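Local coordinates for protein probable transcriptional regulator (Rhodococcus jostii, PDB 3HIM) that probably binds regulatory DNA through an N-terminal helix-turn-helix domain and controls transcription, as a member of the TetR family of regulators, at residues A19-A24 with R40-S45; E27-K32 with K58-L63; P90-S95 with I144-T149; K138-I143 with A164-G169. All blocks are in the same frame, centred on the assembly; numbering follows the deposited sequence.

Contact 1 (A19-A24 with R40-S45)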
loop_
_atom_site.group_PDB
_atom_site.type_symbol
_atom_site.label_atom_id
_atom_site.label_comp_id
_atom_site.label_asym_id
_atom_site.label_seq_id
_atom_site.Cartn_x
_atom_site.Cartn_y
_atom_site.Cartn_z
ATOM N N ALA B 19 11.407 -18.090 15.933
ATOM C CA ALA B 19 11.467 -16.651 15.699
ATOM C C ALA B 19 12.608 -16.310 14.754
ATOM O O ALA B 19 12.458 -15.474 13.870
ATOM C CB ALA B 19 11.606 -15.882 17.018
ATOM N N ARG B 20 13.743 -16.983 14.940
ATOM C CA ARG B 20 14.929 -16.783 14.100
ATOM C C ARG B 20 14.661 -17.240 12.653
ATOM O O ARG B 20 15.114 -16.605 11.692
ATOM C CB ARG B 20 16.123 -17.556 14.701
ATOM C CG ARG B 20 17.431 -17.510 13.931
ATOM C CD ARG B 20 18.566 -18.099 14.779
ATOM N NE ARG B 20 19.829 -18.248 14.049
ATOM C CZ ARG B 20 20.165 -19.314 13.312
ATOM N NH1 ARG B 20 19.329 -20.347 13.176
ATOM N NH2 ARG B 20 21.344 -19.350 12.691
ATOM N N ILE B 21 13.961 -18.353 12.503
ATOM C CA ILE B 21 13.616 -18.851 11.155
ATOM C C ILE B 21 12.687 -17.860 10.445
ATOM O O ILE B 21 12.890 -17.557 9.268
ATOM C CB ILE B 21 13.022 -20.285 11.205
ATOM C CG1 ILE B 21 14.114 -21.283 11.638
ATOM C CG2 ILE B 21 12.380 -20.700 9.824
ATOM C CD1 ILE B 21 13.572 -22.549 12.303
ATOM N N ARG B 22 11.708 -17.332 11.183
ATOM C CA ARG B 22 10.759 -16.359 10.635
ATOM C C ARG B 22 11.463 -15.082 10.200
ATOM O O ARG B 22 11.216 -14.601 9.086
ATOM C CB ARG B 22 9.643 -16.028 11.631
ATOM C CG ARG B 22 8.791 -17.201 12.016
ATOM C CD ARG B 22 7.471 -16.753 12.603
ATOM N NE ARG B 22 7.598 -15.982 13.836
ATOM C CZ ARG B 22 7.849 -16.507 15.040
ATOM N NH1 ARG B 22 8.053 -17.815 15.188
ATOM N NH2 ARG B 22 7.909 -15.722 16.103
ATOM N N ALA B 23 12.343 -14.547 11.057
ATOM C CA ALA B 23 13.117 -13.358 10.680
ATOM C C ALA B 23 13.913 -13.625 9.396
ATOM O O ALA B 23 13.877 -12.820 8.454
ATOM C CB ALA B 23 14.036 -12.902 11.812
ATOM N N ALA B 24 14.602 -14.769 9.336
ATOM C CA ALA B 24 15.397 -15.081 8.144
ATOM C C ALA B 24 14.502 -15.269 6.926
ATOM O O ALA B 24 14.851 -14.838 5.822
ATOM C CB ALA B 24 16.267 -16.323 8.358
ATOM N N ARG B 40 14.845 -24.590 2.138
ATOM C CA ARG B 40 16.269 -24.930 2.020
ATOM C C ARG B 40 17.131 -23.691 1.870
ATOM O O ARG B 40 18.201 -23.611 2.473
ATOM C CB ARG B 40 16.539 -25.880 0.842
ATOM N N GLU B 41 16.687 -22.732 1.067
ATOM C CA GLU B 41 17.369 -21.450 1.027
ATOM C C GLU B 41 17.450 -20.937 2.470
ATOM O O GLU B 41 18.526 -20.604 2.949
ATOM C CB GLU B 41 16.651 -20.416 0.153
ATOM C CG GLU B 41 15.897 -20.954 -1.046
ATOM C CD GLU B 41 16.646 -20.825 -2.344
ATOM O OE1 GLU B 41 17.155 -21.867 -2.822
ATOM O OE2 GLU B 41 16.716 -19.694 -2.892
ATOM N N ILE B 42 16.308 -20.927 3.165
ATOM C CA ILE B 42 16.181 -20.313 4.504
ATOM C C ILE B 42 17.047 -20.971 5.594
ATOM O O ILE B 42 17.793 -20.280 6.284
ATOM C CB ILE B 42 14.692 -20.232 4.940
ATOM C CG1 ILE B 42 13.892 -19.436 3.895
ATOM C CG2 ILE B 42 14.558 -19.648 6.366
ATOM C CD1 ILE B 42 12.420 -19.506 4.071
ATOM N N ALA B 43 16.946 -22.293 5.744
ATOM C CA ALA B 43 17.761 -23.020 6.720
ATOM C C ALA B 43 19.234 -22.858 6.389
ATOM O O ALA B 43 20.068 -22.736 7.289
ATOM C CB ALA B 43 17.379 -24.490 6.781
ATOM N N ALA B 44 19.544 -22.809 5.098
ATOM C CA ALA B 44 20.924 -22.667 4.648
ATOM C C ALA B 44 21.462 -21.293 4.984
ATOM O O ALA B 44 22.593 -21.151 5.439
ATOM C CB ALA B 44 21.032 -22.931 3.146
ATOM N N SER B 45 20.644 -20.279 4.754
ATOM C CA SER B 45 21.000 -18.906 5.072
ATOM C C SER B 45 21.235 -18.714 6.582
ATOM O O SER B 45 21.885 -17.758 6.986
ATOM C CB SER B 45 19.893 -17.966 4.590
ATOM O OG SER B 45 18.759 -18.062 5.431
#

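Contact 2 (E27-K32 with K58-L63)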
loop_
_atom_site.group_PDB
_atom_site.type_symbol
_atom_site.label_atom_id
_atom_site.label_comp_id
_atom_site.label_asym_id
_atom_site.label_seq_id
_atom_site.Cartn_x
_atom_site.Cartn_y
_atom_site.Cartn_z
ATOM N N GLU B 27 13.468 -11.835 5.418
ATOM C CA GLU B 27 14.553 -11.333 4.592
ATOM C C GLU B 27 14.619 -12.081 3.245
ATOM O O GLU B 27 14.663 -11.452 2.193
ATOM C CB GLU B 27 15.883 -11.413 5.358
ATOM N N VAL B 28 14.576 -13.412 3.282
ATOM C CA VAL B 28 14.681 -14.215 2.063
ATOM C C VAL B 28 13.435 -14.037 1.193
ATOM O O VAL B 28 13.546 -13.865 -0.033
ATOM C CB VAL B 28 14.964 -15.724 2.356
ATOM C CG1 VAL B 28 14.940 -16.546 1.075
ATOM C CG2 VAL B 28 16.321 -15.905 3.032
ATOM N N PHE B 29 12.256 -14.056 1.820
ATOM C CA PHE B 29 11.013 -13.826 1.089
ATOM C C PHE B 29 11.042 -12.455 0.404
ATOM O O PHE B 29 10.672 -12.334 -0.759
ATOM C CB PHE B 29 9.777 -13.965 1.983
ATOM C CG PHE B 29 9.457 -15.391 2.401
ATOM C CD1 PHE B 29 9.969 -16.497 1.702
ATOM C CD2 PHE B 29 8.609 -15.625 3.493
ATOM C CE1 PHE B 29 9.652 -17.796 2.093
ATOM C CE2 PHE B 29 8.276 -16.924 3.883
ATOM C CZ PHE B 29 8.808 -18.011 3.185
ATOM N N ALA B 30 11.518 -11.439 1.121
ATOM C CA ALA B 30 11.698 -10.104 0.546
ATOM C C ALA B 30 12.749 -10.049 -0.578
ATOM O O ALA B 30 12.591 -9.279 -1.525
ATOM C CB ALA B 30 12.010 -9.090 1.626
ATOM N N ALA B 31 13.804 -10.863 -0.482
ATOM C CA ALA B 31 14.888 -10.856 -1.491
ATOM C C ALA B 31 14.619 -11.679 -2.770
ATOM O O ALA B 31 14.798 -11.173 -3.883
ATOM C CB ALA B 31 16.223 -11.261 -0.862
ATOM N N LYS B 32 14.189 -12.930 -2.619
ATOM C CA LYS B 32 14.060 -13.854 -3.752
ATOM C C LYS B 32 12.621 -14.018 -4.246
ATOM O O LYS B 32 12.379 -14.676 -5.268
ATOM C CB LYS B 32 14.640 -15.226 -3.382
ATOM N N LYS B 58 6.637 -27.368 8.906
ATOM C CA LYS B 58 6.644 -28.559 8.059
ATOM C C LYS B 58 6.489 -28.174 6.583
ATOM O O LYS B 58 6.909 -28.908 5.694
ATOM C CB LYS B 58 5.550 -29.537 8.504
ATOM N N THR B 59 5.885 -27.014 6.328
ATOM C CA THR B 59 5.692 -26.525 4.959
ATOM C C THR B 59 6.098 -25.060 4.878
ATOM O O THR B 59 6.129 -24.356 5.917
ATOM C CB THR B 59 4.223 -26.687 4.472
ATOM O OG1 THR B 59 3.382 -25.690 5.076
ATOM C CG2 THR B 59 3.669 -28.082 4.819
ATOM N N LYS B 60 6.402 -24.608 3.655
ATOM C CA LYS B 60 6.628 -23.190 3.383
ATOM C C LYS B 60 5.413 -22.373 3.832
ATOM O O LYS B 60 5.552 -21.318 4.445
ATOM C CB LYS B 60 6.887 -22.941 1.887
ATOM C CG LYS B 60 7.960 -21.880 1.606
ATOM C CD LYS B 60 7.748 -21.012 0.333
ATOM C CE LYS B 60 7.304 -21.759 -0.921
ATOM N NZ LYS B 60 7.923 -21.147 -2.142
ATOM N N GLU B 61 4.220 -22.871 3.518
ATOM C CA GLU B 61 2.991 -22.124 3.760
ATOM C C GLU B 61 2.754 -21.931 5.245
ATOM O O GLU B 61 2.210 -20.904 5.653
ATOM C CB GLU B 61 1.787 -22.810 3.101
ATOM C CG GLU B 61 0.480 -21.997 3.196
ATOM C CD GLU B 61 -0.266 -22.206 4.511
ATOM O OE1 GLU B 61 0.056 -23.161 5.254
ATOM O OE2 GLU B 61 -1.190 -21.416 4.815
ATOM N N SER B 62 3.174 -22.924 6.038
ATOM C CA SER B 62 3.037 -22.870 7.483
ATOM C C SER B 62 3.884 -21.725 8.014
ATOM O O SER B 62 3.490 -21.043 8.958
ATOM C CB SER B 62 3.459 -24.197 8.131
ATOM O OG SER B 62 4.871 -24.324 8.212
ATOM N N LEU B 63 5.037 -21.517 7.383
ATOM C CA LEU B 63 5.992 -20.506 7.804
ATOM C C LEU B 63 5.497 -19.109 7.420
ATOM O O LEU B 63 5.646 -18.145 8.200
ATOM C CB LEU B 63 7.361 -20.798 7.185
ATOM C CG LEU B 63 8.490 -19.767 7.363
ATOM C CD1 LEU B 63 8.720 -19.403 8.829
ATOM C CD2 LEU B 63 9.769 -20.305 6.733
#

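Contact 3 (P90-S95 with I144-T149)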
loop_
_atom_site.group_PDB
_atom_site.type_symbol
_atom_site.label_atom_id
_atom_site.label_comp_id
_atom_site.label_asym_id
_atom_site.label_seq_id
_atom_site.Cartn_x
_atom_site.Cartn_y
_atom_site.Cartn_z
ATOM N N PRO B 90 -11.051 12.199 20.126
ATOM C CA PRO B 90 -9.952 12.712 19.290
ATOM C C PRO B 90 -8.570 12.251 19.745
ATOM O O PRO B 90 -7.722 11.961 18.892
ATOM C CB PRO B 90 -10.092 14.224 19.404
ATOM C CG PRO B 90 -11.531 14.442 19.782
ATOM C CD PRO B 90 -11.847 13.306 20.693
ATOM N N ASP B 91 -8.373 12.163 21.070
ATOM C CA ASP B 91 -7.120 11.703 21.697
ATOM C C ASP B 91 -6.897 10.214 21.445
ATOM O O ASP B 91 -5.763 9.773 21.298
ATOM C CB ASP B 91 -7.159 11.902 23.224
ATOM C CG ASP B 91 -7.261 13.355 23.635
ATOM O OD1 ASP B 91 -6.334 14.136 23.366
ATOM O OD2 ASP B 91 -8.286 13.711 24.237
ATOM N N ARG B 92 -7.985 9.445 21.477
ATOM C CA ARG B 92 -7.970 8.020 21.110
ATOM C C ARG B 92 -7.511 7.830 19.654
ATOM O O ARG B 92 -6.728 6.927 19.351
ATOM C CB ARG B 92 -9.361 7.402 21.305
ATOM C CG ARG B 92 -9.834 7.373 22.779
ATOM C CD ARG B 92 -11.251 6.859 22.957
ATOM N NE ARG B 92 -11.380 5.472 22.504
ATOM C CZ ARG B 92 -12.516 4.771 22.491
ATOM N NH1 ARG B 92 -13.650 5.318 22.904
ATOM N NH2 ARG B 92 -12.526 3.527 22.021
ATOM N N LEU B 93 -8.012 8.683 18.769
ATOM C CA LEU B 93 -7.656 8.639 17.365
ATOM C C LEU B 93 -6.205 9.046 17.126
ATOM O O LEU B 93 -5.509 8.391 16.369
ATOM C CB LEU B 93 -8.624 9.501 16.528
ATOM C CG LEU B 93 -8.515 9.261 15.016
ATOM C CD1 LEU B 93 -8.971 7.830 14.655
ATOM C CD2 LEU B 93 -9.284 10.330 14.238
ATOM N N MET B 94 -5.746 10.117 17.775
ATOM C CA MET B 94 -4.336 10.469 17.707
ATOM C C MET B 94 -3.470 9.272 18.120
ATOM O O MET B 94 -2.467 8.957 17.476
ATOM C CB MET B 94 -4.020 11.680 18.595
ATOM C CG MET B 94 -4.654 13.014 18.139
ATOM S SD MET B 94 -4.502 14.393 19.327
ATOM C CE MET B 94 -2.848 14.132 19.966
ATOM N N SER B 95 -3.872 8.596 19.189
ATOM C CA SER B 95 -3.016 7.590 19.816
ATOM C C SER B 95 -2.910 6.326 18.970
ATOM O O SER B 95 -1.811 5.775 18.752
ATOM C CB SER B 95 -3.564 7.235 21.213
ATOM O OG SER B 95 -2.701 6.332 21.872
ATOM N N ILE B 144 -14.092 6.254 15.880
ATOM C CA ILE B 144 -14.781 7.227 15.049
ATOM C C ILE B 144 -16.255 7.339 15.462
ATOM O O ILE B 144 -16.799 8.455 15.575
ATOM C CB ILE B 144 -14.590 6.947 13.558
ATOM C CG1 ILE B 144 -13.100 7.028 13.196
ATOM C CG2 ILE B 144 -15.375 7.964 12.727
ATOM C CD1 ILE B 144 -12.772 6.535 11.770
ATOM N N GLU B 145 -16.870 6.187 15.729
ATOM C CA GLU B 145 -18.223 6.132 16.267
ATOM C C GLU B 145 -18.311 6.852 17.608
ATOM O O GLU B 145 -19.206 7.667 17.826
ATOM C CB GLU B 145 -18.650 4.677 16.450
ATOM C CG GLU B 145 -19.002 3.991 15.139
ATOM C CD GLU B 145 -19.244 2.503 15.282
ATOM O OE1 GLU B 145 -19.244 1.969 16.414
ATOM O OE2 GLU B 145 -19.457 1.860 14.240
ATOM N N ALA B 146 -17.372 6.556 18.507
ATOM C CA ALA B 146 -17.376 7.192 19.817
ATOM C C ALA B 146 -17.425 8.709 19.683
ATOM O O ALA B 146 -18.205 9.357 20.357
ATOM C CB ALA B 146 -16.166 6.766 20.612
ATOM N N GLY B 147 -16.589 9.264 18.806
ATOM C CA GLY B 147 -16.502 10.718 18.593
ATOM C C GLY B 147 -17.743 11.327 17.968
ATOM O O GLY B 147 -18.107 12.483 18.260
ATOM N N ALA B 148 -18.391 10.552 17.099
ATOM C CA ALA B 148 -19.634 10.971 16.507
ATOM C C ALA B 148 -20.681 11.086 17.609
ATOM O O ALA B 148 -21.381 12.095 17.693
ATOM C CB ALA B 148 -20.075 9.992 15.422
ATOM N N THR B 149 -20.744 10.066 18.470
ATOM C CA THR B 149 -21.703 10.041 19.590
ATOM C C THR B 149 -21.520 11.235 20.511
ATOM O O THR B 149 -22.498 11.748 21.058
ATOM C CB THR B 149 -21.606 8.764 20.484
ATOM O OG1 THR B 149 -20.410 8.799 21.275
ATOM C CG2 THR B 149 -21.653 7.491 19.650
#

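Contact 4 (K138-I143 with A164-G169)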
loop_
_atom_site.group_PDB
_atom_site.type_symbol
_atom_site.label_atom_id
_atom_site.label_comp_id
_atom_site.label_asym_id
_atom_site.label_seq_id
_atom_site.Cartn_x
_atom_site.Cartn_y
_atom_site.Cartn_z
ATOM N N LYS B 138 -11.888 -2.382 12.880
ATOM C CA LYS B 138 -12.941 -2.096 13.854
ATOM C C LYS B 138 -12.459 -1.217 15.040
ATOM O O LYS B 138 -13.263 -0.488 15.646
ATOM C CB LYS B 138 -13.614 -3.392 14.352
ATOM N N VAL B 139 -11.154 -1.278 15.344
ATOM C CA VAL B 139 -10.566 -0.422 16.390
ATOM C C VAL B 139 -10.761 1.030 16.008
ATOM O O VAL B 139 -11.097 1.876 16.850
ATOM C CB VAL B 139 -9.057 -0.695 16.635
ATOM C CG1 VAL B 139 -8.462 0.344 17.622
ATOM C CG2 VAL B 139 -8.842 -2.120 17.153
ATOM N N PHE B 140 -10.573 1.316 14.728
ATOM C CA PHE B 140 -10.730 2.679 14.263
ATOM C C PHE B 140 -12.208 3.044 14.154
ATOM O O PHE B 140 -12.598 4.126 14.570
ATOM C CB PHE B 140 -9.963 2.936 12.953
ATOM C CG PHE B 140 -8.451 2.939 13.121
ATOM C CD1 PHE B 140 -7.815 3.946 13.850
ATOM C CD2 PHE B 140 -7.666 1.943 12.539
ATOM C CE1 PHE B 140 -6.414 3.958 14.008
ATOM C CE2 PHE B 140 -6.280 1.943 12.692
ATOM C CZ PHE B 140 -5.646 2.952 13.428
ATOM N N THR B 141 -13.037 2.140 13.635
ATOM C CA THR B 141 -14.460 2.463 13.498
ATOM C C THR B 141 -15.116 2.743 14.860
ATOM O O THR B 141 -15.921 3.675 14.971
ATOM C CB THR B 141 -15.269 1.405 12.657
ATOM O OG1 THR B 141 -15.177 0.132 13.281
ATOM C CG2 THR B 141 -14.705 1.259 11.279
ATOM N N ARG B 142 -14.750 1.971 15.890
ATOM C CA ARG B 142 -15.237 2.216 17.246
ATOM C C ARG B 142 -14.884 3.640 17.714
ATOM O O ARG B 142 -15.750 4.368 18.199
ATOM C CB ARG B 142 -14.704 1.163 18.229
ATOM N N ILE B 143 -13.628 4.042 17.522
ATOM C CA ILE B 143 -13.171 5.365 17.950
ATOM C C ILE B 143 -13.945 6.437 17.191
ATOM O O ILE B 143 -14.442 7.381 17.800
ATOM C CB ILE B 143 -11.637 5.547 17.784
ATOM C CG1 ILE B 143 -10.905 4.737 18.859
ATOM C CG2 ILE B 143 -11.215 7.045 17.859
ATOM C CD1 ILE B 143 -9.523 4.278 18.440
ATOM N N ALA B 164 -9.867 4.453 4.944
ATOM C CA ALA B 164 -8.796 5.338 4.513
ATOM C C ALA B 164 -7.628 5.333 5.499
ATOM O O ALA B 164 -6.465 5.333 5.090
ATOM C CB ALA B 164 -9.301 6.742 4.260
ATOM N N ILE B 165 -7.931 5.330 6.795
ATOM C CA ILE B 165 -6.883 5.322 7.804
ATOM C C ILE B 165 -6.092 4.007 7.785
ATOM O O ILE B 165 -4.862 3.994 7.873
ATOM C CB ILE B 165 -7.459 5.615 9.223
ATOM C CG1 ILE B 165 -7.810 7.102 9.361
ATOM C CG2 ILE B 165 -6.463 5.200 10.310
ATOM C CD1 ILE B 165 -8.839 7.389 10.463
ATOM N N THR B 166 -6.796 2.892 7.651
ATOM C CA THR B 166 -6.130 1.598 7.676
ATOM C C THR B 166 -5.291 1.485 6.395
ATOM O O THR B 166 -4.147 1.011 6.428
ATOM C CB THR B 166 -7.128 0.441 7.818
ATOM O OG1 THR B 166 -8.051 0.496 6.743
ATOM C CG2 THR B 166 -7.926 0.606 9.064
ATOM N N SER B 167 -5.852 1.982 5.293
ATOM C CA SER B 167 -5.157 1.999 4.021
ATOM C C SER B 167 -3.834 2.812 4.060
ATOM O O SER B 167 -2.781 2.348 3.577
ATOM C CB SER B 167 -6.096 2.487 2.920
ATOM O OG SER B 167 -5.337 2.773 1.779
ATOM N N LEU B 168 -3.879 4.008 4.658
ATOM C CA LEU B 168 -2.660 4.842 4.815
ATOM C C LEU B 168 -1.549 4.171 5.616
ATOM O O LEU B 168 -0.383 4.210 5.210
ATOM C CB LEU B 168 -2.973 6.208 5.449
ATOM C CG LEU B 168 -3.732 7.171 4.534
ATOM C CD1 LEU B 168 -4.227 8.356 5.338
ATOM C CD2 LEU B 168 -2.831 7.610 3.406
ATOM N N GLY B 169 -1.905 3.583 6.759
ATOM C CA GLY B 169 -0.927 2.866 7.606
ATOM C C GLY B 169 -0.282 1.698 6.853
ATOM O O GLY B 169 0.941 1.585 6.795
#

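Contact 1 (A19-A24 with R40-S45)
Ile-42 of helix 39-45 packs against Ile-21 and Ala-24 of helix 16-32. The axes of the two short segments approach to 9.6 Å, and their directions differ by 114°. The tight part gathers round one methyl group, CG2 of Ile-42. With chi1 at -57°, this branch lies opposite the backbone N and meets helix 16-32. CG2 of Ile-42 sits 4.2 Å from CG2 of Ile-21 and 4.2 Å from CB of Ala-24. The same CG2 of Ile-42 lies 3.9 Å from the backbone O of Ile-21. Leu-63 of helix 60-82 touches both isoleucines.

The solvent side is looser. There Ser-45 brings only OG near, 4.2 Å from CB of Ala-24. Ser-45 OG turns back on its own helix and donates to O of Ile-42 at 2.6 Å, tilted 23° from the carbonyl plane. Nearby, NH2 of Arg-20 bonds to O of Leu-46.

Segment 40-45 lies in the predicted helix-turn-helix motif, so the contact seats part of that motif on helix 16-32. No hydrogen bond or salt bridge crosses between the segments. Their fit to each other therefore rests on van der Waals packing, mostly between apolar groups.

Contact 2 (E27-K32 with K58-L63)
Phe-29 and Lys-60 mark the nearest approach of the two backbones, with their CA atoms 10.6 Å apart. Segment 27-32 is the last part of helix 16-32. In segment 58-63, Lys-58 and Thr-59 lead into helix 60-82. This belongs to the N-terminal helical domain that, as in other TetR regulators, probably binds DNA. Here its first helix meets the start of the long helix that runs on toward the C-terminal domain.

The wide backbone gap is bridged by side chains. Phe-29 points at the other segment and carries most of the contact. Its chi1 of -72° sets CG beside the backbone N, and the ring reaches across between Lys-60 and Leu-63. Both meet it obliquely. CE1 of Phe-29 is 4.1 Å from CD of Lys-60, and the two side chains run past each other in opposite directions. CZ of Phe-29 is 4.3 Å from CD2 of Leu-63. Ile-42 also touches Phe-29, so the ring is packed among helices 16-32, 39-45 and 60-82.

The Lys-60 chain is bent, and only its aliphatic part serves the phenylalanine. Its NZ goes to the loop after helix 16-32. There it bonds to O of Tyr-34 and O of Thr-37 and makes a cation-pi contact with the Tyr-34 ring. That same ring stands edge-to-face with Phe-29.

Helix 60-82 is capped at its start. Thr-59 is the N-cap residue, and its OG1 accepts from N of Ser-62 at 2.9 Å, with an N-H...O angle of 147°.

Contact 3 (P90-S95 with I144-T149)
Leu-93 and Arg-92 supply the side of helix 89-106 that faces the end of helix 123-149. Each meets one partner. Leu-93 takes Ile-144, and Arg-92 takes Ala-146. All four bury similar areas, and the total is small, 117 Å².

Leu-93 is the buried half. Its CB points toward the other segment, and CD1 of Leu-93 comes 4.5 Å from CG1 of Ile-144. The CB of Ile-144 points away from helix 89-106, so the isoleucine touches the leucine through its CG1 branch. Ile-144 also packs on Ile-158 and Ala-161 of helix 158-175. Leu-93 also touches Leu-196 of helix 184-198.

These helices belong to the all-helical C-terminal domain of the TetR family. Here the start of one helix lies against the last turns of another, near the end of the molecule away from the DNA-binding domain.

Arg-92 is the more open half. A bend at chi3, 62°, turns the guanidinium out of line with the rest of the chain. NH1 of Arg-92 then lies 3.7 Å from CB of Ala-146, which comes at the flat group obliquely. This is a van der Waals touch. The charge has its partner elsewhere, since NE makes a salt bridge with OD1 of Asp-83, just beyond helix 60-82.

Contact 4 (K138-I143 with A164-G169)
Phe-140 and Ile-165 are the nearest backbone points of segments 138-143 and 164-169, with 8.0 Å between their CA atoms. Across this gap the phenyl ring meets two methyl groups. CG2 of Ile-165 sits over the centre of one face of the Phe-140 ring. Ile-165 CG2 lies 3.8 Å from the Phe-140 ring centroid and 5° off the ring normal, a nearly axial CH-pi contact. The chi1 of Ile-165, -74°, puts CG2 opposite its backbone N and aims it at the ring.

Thr-166 comes in obliquely. Its CG2 lies 3.7 Å from CD2 of Phe-140. With chi1 at 58°, Thr-166 gives its methyl to the ring and turns OG1 back toward its own helix. There OG1 bonds to the backbone O atoms of Leu-163 and Ala-162, which satisfies this buried hydroxyl. A leucine in place of Phe-140 has no flat face to offer, and the CG2 methyls of Ile-165 and Thr-166 would probably be left less closely packed.

The contact lies inside the C-terminal domain of the TetR family. Tyr-100 of helix 89-106 stands edge-to-face with Phe-140, and its OH bonds to O of Thr-166. Ile-79 of helix 60-82 also touches the Phe-140 ring, while Ala-195 of helix 184-198 packs on Ile-165. On another side of helix 158-175, Ser-167 OG bonds to Asp-171 of the second subunit.

The four contacts form two pairs. Contacts 1 and 2 share helix 16-32 in the DNA-binding domain, with centres about 8 Å apart. CD1 of Ile-42 joins them, 3.8 Å from CE1 of Phe-29 and 3.8 Å from CD2 of Leu-63. Contacts 3 and 4 share helix 123-149 in the C-terminal domain, with centres about 11 Å apart. CD1 of Leu-93 links these two, 4.1 Å from CD1 of Phe-140. The pairs lie on opposite sides of the chain's centre. Contacts 2 and 4 are about 29 Å apart between centres, with nearest atoms about 16 Å apart. Helix 60-82 runs from contact 2 to touch Phe-140 of contact 4.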